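Local coordinates for agmatinase (Burkholderia thailandensis, PDB 4DZ4), which probably hydrolyses agmatine to putrescine and urea, as a binuclear manganese enzyme of the arginase family, at residues 42-47 with 126-131; 120-125 with 130-135. All blocks are in the same frame, centred on the assembly; numbering follows the deposited sequence.

Contact 1 of 2, residues 42-47 with 126-131. With EDO (1,2-ethanediol), chain Z.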
ATOM      1  N   ARG B  42      14.770 -24.588 -21.947  1.00 15.80           N
ATOM      2  CA  ARG B  42      15.453 -25.619 -21.147  1.00 16.85           C
ATOM      3  C   ARG B  42      16.631 -26.249 -21.947  1.00 18.18           C
ATOM      4  O   ARG B  42      17.327 -27.124 -21.419  1.00 18.92           O
ATOM      5  CB  ARG B  42      14.464 -26.708 -20.704  1.00 17.03           C
ATOM      6  CG  ARG B  42      13.268 -26.211 -19.842  1.00 16.83           C
ATOM      7  CD  ARG B  42      13.706 -26.100 -18.406  1.00 15.78           C
ATOM      8  NE  ARG B  42      12.731 -25.578 -17.444  1.00 14.67           N
ATOM      9  CZ  ARG B  42      12.070 -26.352 -16.583  1.00 14.68           C
ATOM     10  NH1 ARG B  42      12.237 -27.681 -16.605  1.00 14.55           N
ATOM     11  NH2 ARG B  42      11.258 -25.808 -15.689  1.00 14.33           N
ATOM     12  N   ASP B  43      16.853 -25.776 -23.177  1.00 18.86           N
ATOM     13  CA  ASP B  43      17.972 -26.225 -24.020  1.00 21.49           C
ATOM     14  C   ASP B  43      19.253 -25.499 -23.647  1.00 21.49           C
ATOM     15  O   ASP B  43      19.337 -24.285 -23.752  1.00 21.53           O
ATOM     16  CB  ASP B  43      17.656 -25.993 -25.499  1.00 23.31           C
ATOM     17  CG  ASP B  43      16.500 -26.849 -25.978  1.00 25.33           C
ATOM     18  OD1 ASP B  43      16.308 -27.954 -25.427  1.00 26.52           O
ATOM     19  OD2 ASP B  43      15.772 -26.420 -26.907  1.00 27.17           O
ATOM     20  N   LEU B  44      20.250 -26.245 -23.207  1.00 21.44           N
ATOM     21  CA  LEU B  44      21.419 -25.624 -22.605  1.00 21.87           C
ATOM     22  C   LEU B  44      22.650 -25.576 -23.529  1.00 22.64           C
ATOM     23  O   LEU B  44      23.665 -25.016 -23.148  1.00 22.17           O
ATOM     24  CB  LEU B  44      21.766 -26.347 -21.301  1.00 22.17           C
ATOM     25  CG  LEU B  44      20.662 -26.447 -20.234  1.00 22.08           C
ATOM     26  CD1 LEU B  44      21.139 -27.231 -19.025  1.00 23.11           C
ATOM     27  CD2 LEU B  44      20.180 -25.072 -19.800  1.00 22.21           C
ATOM     28  N   ASP B  45      22.551 -26.141 -24.728  1.00 24.34           N
ATOM     29  CA  ASP B  45      23.681 -26.126 -25.662  1.00 25.75           C
ATOM     30  C   ASP B  45      24.084 -24.710 -26.054  1.00 24.60           C
ATOM     31  O   ASP B  45      23.239 -23.894 -26.459  1.00 25.21           O
ATOM     32  CB  ASP B  45      23.358 -26.919 -26.932  1.00 28.06           C
ATOM     33  CG  ASP B  45      23.498 -28.415 -26.747  1.00 31.07           C
ATOM     34  OD1 ASP B  45      23.935 -28.870 -25.661  1.00 31.74           O
ATOM     35  OD2 ASP B  45      23.181 -29.148 -27.715  1.00 32.75           O
ATOM     36  N   GLY B  46      25.375 -24.428 -25.934  1.00 24.35           N
ATOM     37  CA  GLY B  46      25.931 -23.129 -26.313  1.00 23.09           C
ATOM     38  C   GLY B  46      25.602 -22.019 -25.322  1.00 21.84           C
ATOM     39  O   GLY B  46      25.780 -20.847 -25.650  1.00 22.01           O
ATOM     40  N   VAL B  47      25.115 -22.377 -24.132  1.00 20.36           N
ATOM     41  CA  VAL B  47      24.713 -21.376 -23.123  1.00 18.31           C
ATOM     42  C   VAL B  47      25.841 -21.094 -22.136  1.00 17.92           C
ATOM     43  O   VAL B  47      26.454 -22.005 -21.606  1.00 18.05           O
ATOM     44  CB  VAL B  47      23.435 -21.805 -22.371  1.00 17.79           C
ATOM     45  CG1 VAL B  47      23.144 -20.863 -21.188  1.00 17.00           C
ATOM     46  CG2 VAL B  47      22.250 -21.833 -23.324  1.00 17.62           C
ATOM     47  N   LEU B 126      24.542 -27.759 -14.335  1.00 16.91           N
ATOM     48  CA  LEU B 126      26.006 -27.766 -14.308  1.00 17.63           C
ATOM     49  C   LEU B 126      26.637 -28.772 -15.282  1.00 18.82           C
ATOM     50  O   LEU B 126      27.790 -28.599 -15.664  1.00 20.11           O
ATOM     51  CB  LEU B 126      26.534 -27.945 -12.885  1.00 17.63           C
ATOM     52  CG  LEU B 126      26.201 -26.784 -11.956  1.00 17.62           C
ATOM     53  CD1 LEU B 126      26.620 -27.138 -10.539  1.00 17.43           C
ATOM     54  CD2 LEU B 126      26.892 -25.528 -12.424  1.00 18.50           C
ATOM     55  N   GLN B 127      25.869 -29.778 -15.721  1.00 18.91           N
ATOM     56  CA  GLN B 127      26.359 -30.742 -16.706  1.00 20.34           C
ATOM     57  C   GLN B 127      26.632 -30.041 -18.045  1.00 21.21           C
ATOM     58  O   GLN B 127      27.458 -30.521 -18.844  1.00 21.92           O
ATOM     59  CB  GLN B 127      25.406 -31.950 -16.857  1.00 20.56           C
ATOM     60  N   SER B 128      26.004 -28.883 -18.261  1.00 20.77           N
ATOM     61  CA  SER B 128      26.185 -28.112 -19.505  1.00 22.32           C
ATOM     62  C   SER B 128      27.416 -27.228 -19.521  1.00 23.71           C
ATOM     63  O   SER B 128      27.732 -26.643 -20.566  1.00 24.94           O
ATOM     64  CB  SER B 128      24.961 -27.215 -19.781  1.00 21.68           C
ATOM     65  OG  SER B 128      24.979 -26.076 -18.926  1.00 20.70           O
ATOM     66  N   ASP B 129      28.106 -27.102 -18.393  1.00 23.79           N
ATOM     67  CA  ASP B 129      29.146 -26.070 -18.264  1.00 26.25           C
ATOM     68  C   ASP B 129      28.682 -24.584 -18.290  1.00 25.42           C
ATOM     69  O   ASP B 129      29.520 -23.687 -18.206  1.00 26.09           O
ATOM     70  CB  ASP B 129      30.262 -26.254 -19.293  1.00 29.25           C
ATOM     71  CG  ASP B 129      30.941 -27.608 -19.182  1.00 31.73           C
ATOM     72  OD1 ASP B 129      30.906 -28.215 -18.085  1.00 32.75           O
ATOM     73  OD2 ASP B 129      31.497 -28.059 -20.199  1.00 33.03           O
ATOM     74  N   ALA B 130      27.381 -24.313 -18.414  1.00 22.81           N
ATOM     75  CA  ALA B 130      26.879 -22.961 -18.102  1.00 20.70           C
ATOM     76  C   ALA B 130      27.120 -22.640 -16.623  1.00 19.06           C
ATOM     77  O   ALA B 130      27.175 -23.542 -15.795  1.00 18.51           O
ATOM     78  CB  ALA B 130      25.384 -22.855 -18.425  1.00 19.69           C
ATOM     79  N   ARG B 131      27.283 -21.358 -16.304  1.00 17.65           N
ATOM     80  CA  ARG B 131      27.281 -20.890 -14.917  1.00 17.03           C
ATOM     81  C   ARG B 131      25.825 -20.744 -14.501  1.00 15.27           C
ATOM     82  O   ARG B 131      24.961 -20.504 -15.354  1.00 15.55           O
ATOM     83  CB  ARG B 131      27.898 -19.501 -14.796  1.00 17.54           C
ATOM     84  CG  ARG B 131      29.286 -19.318 -15.386  1.00 19.87           C
ATOM     85  CD  ARG B 131      30.339 -20.050 -14.593  1.00 21.54           C
ATOM     86  NE  ARG B 131      31.654 -19.619 -15.066  1.00 24.39           N
ATOM     87  CZ  ARG B 131      32.807 -20.132 -14.665  1.00 25.49           C
ATOM     88  NH1 ARG B 131      32.832 -21.130 -13.788  1.00 26.87           N
ATOM     89  NH2 ARG B 131      33.933 -19.642 -15.152  1.00 27.11           N
TER
HETATM   90  C1  EDO Z 411      11.243 -26.828 -24.062  1.00 36.88           C
HETATM   91  O1  EDO Z 411      11.701 -28.048 -23.458  1.00 40.24           O
HETATM   92  C2  EDO Z 411      12.026 -25.678 -23.449  1.00 32.22           C
HETATM   93  O2  EDO Z 411      13.386 -25.872 -23.868  1.00 32.95           O
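Leu44 meets Ser128 with its CG set anti to the carbonyl carbon (chi1 -56°), and Ser128 turns OG between its own N and carbonyl carbon (chi1 76°). The two side chains join two loops that lead into neighbouring parallel strands of the arginase-type alpha/beta fold, 49-54 and 131-136. Each loop contains a tight turn: a type II beta turn from Leu44 to Val47, and a type I beta turn from Leu126 to Asp129 where helix 114-126 gives way to loop. Leu44 CB lies 3.6 Å from Ser128 CB, and Leu44 CD1 also comes to the serine CB. No hydrogen bond crosses between the loops. The serine hydroxyl is used within its own loop instead. Ser128 OG accepts from Ala130 N at 3.0 Å with a nearly straight N-H (159°), which makes an ST turn, and it also bonds to Ile125 O of the helix. Both bonds hold the hydroxyl in place beside the leucine. Leu44 and Val47 also touch Ile99 of strand 98-103. Well away from Ser128, Arg42 NH2 forms a salt bridge with Asp12 of a second subunit. Arg42 N donates to O2 of a 1,2-ethanediol, probably from the crystallisation liquor. Deeper in the contact, the Ala130 methyl CB sits 3.5 Å from Val47 O and 4.1 Å from Val47 CG1.

Contact 2 of 2, residues 120-125 with 130-135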
ATOM      1  N   GLU B 120      19.434 -31.533  -7.671  1.00 13.14           N
ATOM      2  CA  GLU B 120      19.310 -32.137  -9.008  1.00 14.23           C
ATOM      3  C   GLU B 120      19.104 -31.078 -10.106  1.00 13.61           C
ATOM      4  O   GLU B 120      19.576 -31.219 -11.221  1.00 13.88           O
ATOM      5  CB  GLU B 120      18.156 -33.141  -9.009  1.00 15.24           C
ATOM      6  CG  GLU B 120      17.817 -33.733 -10.361  1.00 16.93           C
ATOM      7  CD  GLU B 120      18.944 -34.561 -10.981  1.00 19.27           C
ATOM      8  OE1 GLU B 120      19.932 -34.955 -10.311  1.00 20.00           O
ATOM      9  OE2 GLU B 120      18.840 -34.817 -12.195  1.00 21.82           O
ATOM     10  N   HIS B 121      18.389 -30.006  -9.767  1.00 12.89           N
ATOM     11  CA  HIS B 121      18.223 -28.871 -10.664  1.00 12.67           C
ATOM     12  C   HIS B 121      19.589 -28.317 -11.017  1.00 12.63           C
ATOM     13  O   HIS B 121      19.909 -28.119 -12.200  1.00 13.02           O
ATOM     14  CB  HIS B 121      17.325 -27.843  -9.941  1.00 11.70           C
ATOM     15  CG  HIS B 121      17.197 -26.505 -10.633  1.00 11.74           C
ATOM     16  ND1 HIS B 121      16.387 -26.305 -11.698  1.00 11.87           N
ATOM     17  CD2 HIS B 121      17.754 -25.252 -10.312  1.00 11.09           C
ATOM     18  CE1 HIS B 121      16.465 -25.004 -12.067  1.00 11.79           C
ATOM     19  NE2 HIS B 121      17.303 -24.369 -11.221  1.00 11.34           N
ATOM     20  N   ALA B 122      20.414 -28.092 -10.004  1.00 12.63           N
ATOM     21  CA  ALA B 122      21.749 -27.515 -10.221  1.00 13.11           C
ATOM     22  C   ALA B 122      22.641 -28.538 -10.941  1.00 14.28           C
ATOM     23  O   ALA B 122      23.365 -28.198 -11.869  1.00 14.42           O
ATOM     24  CB  ALA B 122      22.373 -27.088  -8.898  1.00 12.60           C
ATOM     25  N   ARG B 123      22.592 -29.796 -10.499  1.00 14.59           N
ATOM     26  CA  ARG B 123      23.377 -30.841 -11.193  1.00 16.10           C
ATOM     27  C   ARG B 123      23.085 -30.873 -12.688  1.00 16.48           C
ATOM     28  O   ARG B 123      24.010 -30.956 -13.520  1.00 17.01           O
ATOM     29  CB  ARG B 123      23.156 -32.219 -10.545  1.00 17.34           C
ATOM     30  CG  ARG B 123      24.114 -33.314 -11.049  1.00 19.37           C
ATOM     31  CD  ARG B 123      23.509 -34.718 -10.935  1.00 21.58           C
ATOM     32  NE  ARG B 123      22.336 -34.835 -11.808  1.00 22.59           N
ATOM     33  CZ  ARG B 123      22.372 -35.119 -13.109  1.00 24.40           C
ATOM     34  NH1 ARG B 123      23.537 -35.351 -13.719  1.00 26.30           N
ATOM     35  NH2 ARG B 123      21.246 -35.166 -13.813  1.00 24.47           N
ATOM     36  N   THR B 124      21.802 -30.832 -13.041  1.00 15.90           N
ATOM     37  CA  THR B 124      21.397 -30.849 -14.423  1.00 16.96           C
ATOM     38  C   THR B 124      21.993 -29.665 -15.200  1.00 16.76           C
ATOM     39  O   THR B 124      22.539 -29.822 -16.300  1.00 17.42           O
ATOM     40  CB  THR B 124      19.856 -30.849 -14.540  1.00 17.04           C
ATOM     41  OG1 THR B 124      19.383 -32.094 -14.035  1.00 18.54           O
ATOM     42  CG2 THR B 124      19.424 -30.732 -15.999  1.00 17.96           C
ATOM     43  N   ILE B 125      21.880 -28.469 -14.627  1.00 15.76           N
ATOM     44  CA  ILE B 125      22.373 -27.278 -15.335  1.00 15.75           C
ATOM     45  C   ILE B 125      23.901 -27.321 -15.419  1.00 16.60           C
ATOM     46  O   ILE B 125      24.486 -27.037 -16.461  1.00 16.93           O
ATOM     47  CB  ILE B 125      21.867 -25.991 -14.651  1.00 14.90           C
ATOM     48  CG1 ILE B 125      20.337 -25.904 -14.837  1.00 14.84           C
ATOM     49  CG2 ILE B 125      22.587 -24.763 -15.217  1.00 14.96           C
ATOM     50  CD1 ILE B 125      19.674 -24.987 -13.816  1.00 14.17           C
ATOM     51  N   ALA B 130      27.381 -24.313 -18.414  1.00 22.81           N
ATOM     52  CA  ALA B 130      26.879 -22.961 -18.102  1.00 20.70           C
ATOM     53  C   ALA B 130      27.120 -22.640 -16.623  1.00 19.06           C
ATOM     54  O   ALA B 130      27.175 -23.542 -15.795  1.00 18.51           O
ATOM     55  CB  ALA B 130      25.384 -22.855 -18.425  1.00 19.69           C
ATOM     56  N   ARG B 131      27.283 -21.358 -16.304  1.00 17.65           N
ATOM     57  CA  ARG B 131      27.281 -20.890 -14.917  1.00 17.03           C
ATOM     58  C   ARG B 131      25.825 -20.744 -14.501  1.00 15.27           C
ATOM     59  O   ARG B 131      24.961 -20.504 -15.354  1.00 15.55           O
ATOM     60  CB  ARG B 131      27.898 -19.501 -14.796  1.00 17.54           C
ATOM     61  CG  ARG B 131      29.286 -19.318 -15.386  1.00 19.87           C
ATOM     62  CD  ARG B 131      30.339 -20.050 -14.593  1.00 21.54           C
ATOM     63  NE  ARG B 131      31.654 -19.619 -15.066  1.00 24.39           N
ATOM     64  CZ  ARG B 131      32.807 -20.132 -14.665  1.00 25.49           C
ATOM     65  NH1 ARG B 131      32.832 -21.130 -13.788  1.00 26.87           N
ATOM     66  NH2 ARG B 131      33.933 -19.642 -15.152  1.00 27.11           N
ATOM     67  N   MET B 132      25.573 -20.819 -13.198  1.00 14.42           N
ATOM     68  CA  MET B 132      24.227 -20.599 -12.648  1.00 13.28           C
ATOM     69  C   MET B 132      24.135 -19.246 -11.965  1.00 12.41           C
ATOM     70  O   MET B 132      24.964 -18.917 -11.123  1.00 12.19           O
ATOM     71  CB  MET B 132      23.825 -21.683 -11.644  1.00 13.47           C
ATOM     72  CG  MET B 132      23.608 -23.035 -12.289  1.00 14.38           C
ATOM     73  SD  MET B 132      23.064 -24.253 -11.069  1.00 14.90           S
ATOM     74  CE  MET B 132      21.410 -23.681 -10.646  1.00 13.66           C
ATOM     75  N   LEU B 133      23.142 -18.463 -12.371  1.00 12.07           N
ATOM     76  CA  LEU B 133      22.730 -17.269 -11.617  1.00 11.29           C
ATOM     77  C   LEU B 133      21.304 -17.542 -11.115  1.00 10.73           C
ATOM     78  O   LEU B 133      20.348 -17.558 -11.902  1.00 10.83           O
ATOM     79  CB  LEU B 133      22.757 -16.060 -12.564  1.00 11.77           C
ATOM     80  CG  LEU B 133      22.360 -14.720 -11.945  1.00 11.96           C
ATOM     81  CD1 LEU B 133      23.079 -14.475 -10.647  1.00 11.97           C
ATOM     82  CD2 LEU B 133      22.596 -13.561 -12.929  1.00 12.31           C
ATOM     83  N   THR B 134      21.165 -17.798  -9.820  1.00 10.09           N
ATOM     84  CA  THR B 134      19.895 -18.297  -9.306  1.00  9.68           C
ATOM     85  C   THR B 134      19.171 -17.210  -8.501  1.00  9.46           C
ATOM     86  O   THR B 134      19.792 -16.494  -7.732  1.00  9.48           O
ATOM     87  CB  THR B 134      20.128 -19.565  -8.471  1.00  9.54           C
ATOM     88  OG1 THR B 134      20.873 -20.513  -9.259  1.00  9.89           O
ATOM     89  CG2 THR B 134      18.787 -20.233  -8.087  1.00  9.27           C
ATOM     90  N   LEU B 135      17.865 -17.095  -8.723  1.00  9.39           N
ATOM     91  CA  LEU B 135      17.035 -16.084  -8.034  1.00  9.11           C
ATOM     92  C   LEU B 135      16.227 -16.820  -6.976  1.00  8.89           C
ATOM     93  O   LEU B 135      15.519 -17.775  -7.309  1.00  8.92           O
ATOM     94  CB  LEU B 135      16.082 -15.424  -9.032  1.00  9.52           C
ATOM     95  CG  LEU B 135      16.741 -14.819 -10.278  1.00 10.13           C
ATOM     96  CD1 LEU B 135      15.698 -14.214 -11.248  1.00 10.57           C
ATOM     97  CD2 LEU B 135      17.786 -13.784  -9.848  1.00 10.33           C
TER
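Met132 lays its thioether against the helix at Ala122, with SD 3.6 Å from both CA and CB of that residue. The methionine rises from strand 131-135 with CG anti to the carbonyl carbon, and its chain bends at the last torsion (chi3 69°). This bend carries the terminal methyl to Ile125 CD1, at 3.8 Å from Met132 CE. Nearer the methionine backbone, Ile125 CG2 packs 3.5 Å from Met132 CG. The two side chains cross at about a right angle. The two branches of Ile125 take different parts of the methionine: CG2 lies at CG and CD1 at CE. The same Ile125 CD1 lies 3.5 Å above one face of the His121 ring, offset toward the rim. His121 CD2 reaches Met132 CE obliquely at 4.0 Å. His121 NE2 is hydrogen-bonded to Ser52 OG. The rings of His121 and Tyr101 pack edge-to-face. Around the packed side chains, Val50 of strand 49-54 touches Ile125, and His149 of helix 142-153 touches Met132. Away from the strand, Arg123 grips Glu120 side-on, its NE and NH2 each taking one carboxylate oxygen. The axes of segments 120-125 and 131-135 come within 9.4 Å of each other, and their directions differ by 143°. A helix lying roughly antiparallel on the strand that follows it is typical of a parallel alpha/beta sheet, here that of the arginase fold.

Overall arrangement
Both contacts gather around the step from helix 114-126 into strand 131-136, and they share Ala130 and Arg131. Contact 2 is core: all its touching residues are buried, and it packs the helix on the strand that follows it, mostly with apolar groups and the ring of His121. Contact 1 is farther out, about 17 Å from the chain centre to its own centre against 11 Å for contact 2. It is partly buried and smaller, and joins the helix-to-strand loop to the loop before strand 49-54. Ser128 OG serves its own turn, and Arg42 NH2 reaches a second subunit. The contacts touch where Leu44 CD1 lies 3.9 Å from Ile125 CA. Both lie away from the manganese site.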